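Acyl-CoA dehydrogenase (Bacillus anthracis, PDB 3OWA) probably catalyses the FAD-dependent alpha,beta-dehydrogenation of acyl-CoA thioesters, as in other members of the acyl-CoA dehydrogenase family. Local coordinates at residues Q308-N313 with K582-A586; A315-A320 with Y531-F535. All coordinates share one frame. Numbering follows the deposited sequence.

Contact 1. Residues Q308-N313 with K582-A586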
loop_
_atom_site.group_PDB
_atom_site.type_symbol
_atom_site.label_atom_id
_atom_site.label_comp_id
_atom_site.label_asym_id
_atom_site.label_seq_id
_atom_site.Cartn_x
_atom_site.Cartn_y
_atom_site.Cartn_z
ATOM N N GLN A 308 14.328 2.834 12.461
ATOM C CA GLN A 308 14.803 4.199 12.235
ATOM C C GLN A 308 14.666 4.573 10.753
ATOM O O GLN A 308 14.216 5.666 10.410
ATOM C CB GLN A 308 16.265 4.308 12.671
ATOM C CG GLN A 308 16.428 4.190 14.165
ATOM C CD GLN A 308 17.883 4.084 14.599
ATOM O OE1 GLN A 308 18.802 4.265 13.798
ATOM N NE2 GLN A 308 18.093 3.782 15.876
ATOM N N GLU A 309 15.032 3.650 9.877
ATOM C CA GLU A 309 14.935 3.895 8.450
ATOM C C GLU A 309 13.464 4.169 8.020
ATOM O O GLU A 309 13.218 5.110 7.258
ATOM C CB GLU A 309 15.512 2.716 7.655
ATOM C CG GLU A 309 15.708 3.006 6.151
ATOM C CD GLU A 309 16.096 1.764 5.325
ATOM O OE1 GLU A 309 16.780 1.944 4.283
ATOM O OE2 GLU A 309 15.740 0.614 5.708
ATOM N N LYS A 310 12.510 3.366 8.497
ATOM C CA LYS A 310 11.096 3.595 8.166
ATOM C C LYS A 310 10.670 4.990 8.619
ATOM O O LYS A 310 10.070 5.731 7.856
ATOM C CB LYS A 310 10.181 2.544 8.808
ATOM C CG LYS A 310 10.406 1.122 8.349
ATOM C CD LYS A 310 9.505 0.208 9.179
ATOM C CE LYS A 310 9.796 -1.276 8.917
ATOM N NZ LYS A 310 9.382 -1.654 7.495
ATOM N N LEU A 311 10.998 5.365 9.859
ATOM C CA LEU A 311 10.662 6.695 10.359
ATOM C C LEU A 311 11.241 7.833 9.545
ATOM O O LEU A 311 10.551 8.838 9.319
ATOM C CB LEU A 311 11.044 6.893 11.845
ATOM C CG LEU A 311 10.184 6.195 12.915
ATOM C CD1 LEU A 311 10.767 6.395 14.282
ATOM C CD2 LEU A 311 8.695 6.718 12.930
ATOM N N ALA A 312 12.493 7.693 9.109
ATOM C CA ALA A 312 13.146 8.717 8.294
ATOM C C ALA A 312 12.520 8.864 6.900
ATOM O O ALA A 312 12.418 9.984 6.388
ATOM C CB ALA A 312 14.667 8.428 8.182
ATOM N N ASN A 313 12.137 7.750 6.275
ATOM C CA ASN A 313 11.487 7.805 4.986
ATOM C C ASN A 313 10.144 8.504 5.133
ATOM O O ASN A 313 9.796 9.377 4.346
ATOM C CB ASN A 313 11.273 6.389 4.408
ATOM C CG ASN A 313 12.558 5.741 3.933
ATOM O OD1 ASN A 313 13.534 6.419 3.654
ATOM N ND2 ASN A 313 12.546 4.393 3.823
ATOM N N LYS A 582 19.695 8.989 7.225
ATOM C CA LYS A 582 18.364 8.555 7.667
ATOM C C LYS A 582 18.424 8.248 9.153
ATOM O O LYS A 582 17.480 8.506 9.874
ATOM C CB LYS A 582 17.854 7.362 6.850
ATOM C CG LYS A 582 17.431 7.753 5.449
ATOM C CD LYS A 582 16.996 6.552 4.619
ATOM C CE LYS A 582 16.671 6.996 3.195
ATOM N NZ LYS A 582 15.977 5.954 2.388
ATOM N N ARG A 583 19.561 7.735 9.623
ATOM C CA ARG A 583 19.722 7.471 11.056
ATOM C C ARG A 583 19.749 8.774 11.815
ATOM O O ARG A 583 19.233 8.866 12.924
ATOM C CB ARG A 583 21.004 6.681 11.354
ATOM C CG ARG A 583 20.981 5.270 10.759
ATOM C CD ARG A 583 22.276 4.540 11.091
ATOM N NE ARG A 583 22.240 3.125 10.696
ATOM C CZ ARG A 583 23.130 2.237 11.146
ATOM N NH1 ARG A 583 24.070 2.632 12.014
ATOM N NH2 ARG A 583 23.067 0.962 10.768
ATOM N N GLU A 584 20.366 9.783 11.226
ATOM C CA GLU A 584 20.382 11.107 11.844
ATOM C C GLU A 584 18.973 11.735 11.864
ATOM O O GLU A 584 18.538 12.266 12.890
ATOM C CB GLU A 584 21.362 12.010 11.111
ATOM C CG GLU A 584 21.743 13.236 11.907
ATOM C CD GLU A 584 22.940 14.009 11.321
ATOM O OE1 GLU A 584 23.647 13.475 10.428
ATOM O OE2 GLU A 584 23.141 15.164 11.751
ATOM N N ILE A 585 18.258 11.658 10.740
ATOM C CA ILE A 585 16.861 12.137 10.709
ATOM C C ILE A 585 16.063 11.473 11.844
ATOM O O ILE A 585 15.378 12.142 12.621
ATOM C CB ILE A 585 16.177 11.830 9.336
ATOM C CG1 ILE A 585 16.740 12.748 8.241
ATOM C CG2 ILE A 585 14.637 11.950 9.450
ATOM C CD1 ILE A 585 16.584 12.227 6.784
ATOM N N ALA A 586 16.168 10.146 11.931
ATOM C CA ALA A 586 15.375 9.355 12.882
ATOM C C ALA A 586 15.690 9.710 14.322
ATOM O O ALA A 586 14.786 9.773 15.158
ATOM C CB ALA A 586 15.593 7.892 12.655
HETATM O O HOH W 1 19.253 7.025 14.736
HETATM O O HOH W 2 14.971 3.106 2.431
HETATM O O HOH W 3 18.039 3.842 2.595
#

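Contact 2. Residues A315-A320 with Y531-F535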
loop_
_atom_site.group_PDB
_atom_site.type_symbol
_atom_site.label_atom_id
_atom_site.label_comp_id
_atom_site.label_asym_id
_atom_site.label_seq_id
_atom_site.Cartn_x
_atom_site.Cartn_y
_atom_site.Cartn_z
ATOM N N ALA A 315 9.172 10.636 7.440
ATOM C CA ALA A 315 9.338 12.058 7.766
ATOM C C ALA A 315 9.835 12.881 6.574
ATOM O O ALA A 315 9.423 14.017 6.401
ATOM C CB ALA A 315 10.241 12.212 8.914
ATOM N N ALA A 316 10.722 12.302 5.763
ATOM C CA ALA A 316 11.256 13.016 4.612
ATOM C C ALA A 316 10.219 13.227 3.515
ATOM O O ALA A 316 10.135 14.294 2.935
ATOM C CB ALA A 316 12.490 12.331 4.066
ATOM N N LYS A 317 9.460 12.186 3.202
ATOM C CA LYS A 317 8.280 12.344 2.334
ATOM C C LYS A 317 7.286 13.355 2.858
ATOM O O LYS A 317 6.786 14.158 2.090
ATOM C CB LYS A 317 7.589 10.985 2.137
ATOM C CG LYS A 317 8.473 9.979 1.387
ATOM C CD LYS A 317 7.712 8.640 1.352
ATOM C CE LYS A 317 8.573 7.502 0.810
ATOM N NZ LYS A 317 8.886 7.733 -0.670
ATOM N N THR A 318 7.002 13.331 4.158
ATOM C CA THR A 318 6.037 14.267 4.743
ATOM C C THR A 318 6.550 15.717 4.623
ATOM O O THR A 318 5.768 16.634 4.358
ATOM C CB THR A 318 5.804 13.952 6.227
ATOM O OG1 THR A 318 5.198 12.670 6.357
ATOM C CG2 THR A 318 4.871 15.004 6.917
ATOM N N TYR A 319 7.859 15.918 4.820
ATOM C CA TYR A 319 8.469 17.243 4.649
ATOM C C TYR A 319 8.255 17.669 3.207
ATOM O O TYR A 319 7.821 18.775 2.952
ATOM C CB TYR A 319 9.976 17.220 4.950
ATOM C CG TYR A 319 10.646 18.585 4.771
ATOM C CD1 TYR A 319 10.464 19.604 5.719
ATOM C CD2 TYR A 319 11.465 18.852 3.657
ATOM C CE1 TYR A 319 11.072 20.866 5.553
ATOM C CE2 TYR A 319 12.090 20.111 3.492
ATOM C CZ TYR A 319 11.884 21.100 4.446
ATOM O OH TYR A 319 12.485 22.331 4.296
ATOM N N ALA A 320 8.522 16.781 2.250
ATOM C CA ALA A 320 8.348 17.197 0.860
ATOM C C ALA A 320 6.878 17.498 0.550
ATOM O O ALA A 320 6.591 18.485 -0.130
ATOM C CB ALA A 320 8.952 16.185 -0.133
ATOM N N TYR A 531 16.375 16.036 5.302
ATOM C CA TYR A 531 15.164 15.597 4.589
ATOM C C TYR A 531 15.371 15.853 3.113
ATOM O O TYR A 531 15.076 15.007 2.290
ATOM C CB TYR A 531 13.916 16.395 5.008
ATOM C CG TYR A 531 13.362 16.173 6.400
ATOM C CD1 TYR A 531 13.410 14.914 7.003
ATOM C CD2 TYR A 531 12.754 17.218 7.093
ATOM C CE1 TYR A 531 12.867 14.705 8.255
ATOM C CE2 TYR A 531 12.200 17.019 8.370
ATOM C CZ TYR A 531 12.293 15.759 8.950
ATOM O OH TYR A 531 11.784 15.523 10.204
ATOM N N THR A 532 15.886 17.047 2.806
ATOM C CA THR A 532 16.077 17.506 1.430
ATOM C C THR A 532 17.072 16.668 0.634
ATOM O O THR A 532 16.766 16.279 -0.504
ATOM C CB THR A 532 16.455 19.008 1.406
ATOM O OG1 THR A 532 15.397 19.732 2.032
ATOM C CG2 THR A 532 16.606 19.523 -0.021
ATOM N N GLU A 533 18.240 16.380 1.225
ATOM C CA GLU A 533 19.258 15.540 0.574
ATOM C C GLU A 533 18.737 14.149 0.244
ATOM O O GLU A 533 18.907 13.635 -0.871
ATOM C CB GLU A 533 20.484 15.416 1.481
ATOM C CG GLU A 533 21.321 16.689 1.492
ATOM C CD GLU A 533 22.364 16.718 2.592
ATOM O OE1 GLU A 533 22.239 15.959 3.588
ATOM O OE2 GLU A 533 23.322 17.509 2.452
ATOM N N VAL A 534 18.078 13.562 1.235
ATOM C CA VAL A 534 17.605 12.201 1.168
ATOM C C VAL A 534 16.420 12.110 0.184
ATOM O O VAL A 534 16.403 11.232 -0.676
ATOM C CB VAL A 534 17.221 11.738 2.613
ATOM C CG1 VAL A 534 16.155 10.697 2.600
ATOM C CG2 VAL A 534 18.497 11.272 3.377
ATOM N N PHE A 535 15.463 13.029 0.291
ATOM C CA PHE A 535 14.292 12.975 -0.594
ATOM C C PHE A 535 14.718 13.223 -2.055
ATOM O O PHE A 535 14.276 12.519 -2.972
ATOM C CB PHE A 535 13.190 13.980 -0.188
ATOM C CG PHE A 535 12.051 14.038 -1.172
ATOM C CD1 PHE A 535 11.054 13.085 -1.138
ATOM C CD2 PHE A 535 12.019 15.002 -2.182
ATOM C CE1 PHE A 535 10.013 13.097 -2.069
ATOM C CE2 PHE A 535 11.003 15.041 -3.120
ATOM C CZ PHE A 535 9.970 14.092 -3.050
#

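Contact 1. Residues Q308-N313 with K582-A586
The ammonium of the largely buried K582 finds polar company where two helices cross. K582 NZ donates a hydrogen bond to N313 OD1 at 2.8 Å, though its strongest partner is E538 of helix 526-554, in a salt bridge. E309 joins less directly: its OE1 lies 4.5 Å from K582 NZ, too far for a salt bridge, and two waters accept from NZ and donate to E309 OE1, one of the latter bonds weak. The water of the weak bond also accepts from N313 ND2. A third water ties R583 O to Q308 OE1, weakly at the glutamine, while Q308 NE2 hydrogen-bonds A302 O and R583 reaches E491 of the second subunit. Behind these polar ends the segment axes approach to 8.0 Å at 80°. Small residues permit this: A312 CB sits 3.3 Å from K582 O and 3.7 Å from I585 CG2, and A586 CB lies 3.4 Å from Q308 O. The contact joins helix 578-592, near the C-terminus, to helix 305-336 in the helical C-terminal part of an acyl-CoA dehydrogenase fold. Alanines let the backbones close up, while E538 balances the K582 ammonium and N313 and water hydrogen-bond it.

Contact 2. Residues A315-A320 with Y531-F535
Where helices cross almost at right angles, large side chains of one can settle over small residues of the other, and helices 305-336 and 526-554 do this through aromatic bumps and alanine hollows. Y531 is the main projection, giving up 98 Å² to the facing segment. Its ring occupies the hollow bounded by A315, A316 and Y319: Y531 CE1 lies 3.7 Å from A315 CB, CD1 is 3.7 Å from A316 CA, and CD2 comes within 3.4 Å of Y319 CG. The Y319 and Y531 rings meet obliquely, their planes inclined by 33°. One turn further along, the F535 ring lies against A320, whose CB stands 3.6 Å from the ring centroid and 4° off the normal, a CH-pi contact over the face; F535 CD1 reaches to 4.3 Å from A316 O. The segment axes approach to 9.1 Å at 101°. Beyond the pair, Y319 OH and T532 OG1 both hydrogen-bond T513 OG1, T532 OG1 also K528 O, and Y531 OH hydrogen-bonds T596 O. In this C-terminal helical part of an acyl-CoA dehydrogenase fold, helix 490-520 packs on Y319 and F535, and helix 578-592 on A315, Y531 and V534.

The two contacts illustrate how one long helix, 305-336, can receive different partners along its length. Contact 1 takes its earlier part and is only partly buried, beside the second subunit; contact 2 takes the following turns and is wholly buried, with no other protein chain touching it. Both crossings are steep and both exploit alanine, yet the first adds charge and water where the second relies on aromatic rings. Their centres are 10 Å apart and they meet directly: I585 CG2 packs 3.5 Å from Y531 CE1, and K582 CE lies 3.8 Å from V534 CG1. Helices 578-592 and 526-554 therefore pack against each other as well as on helix 305-336.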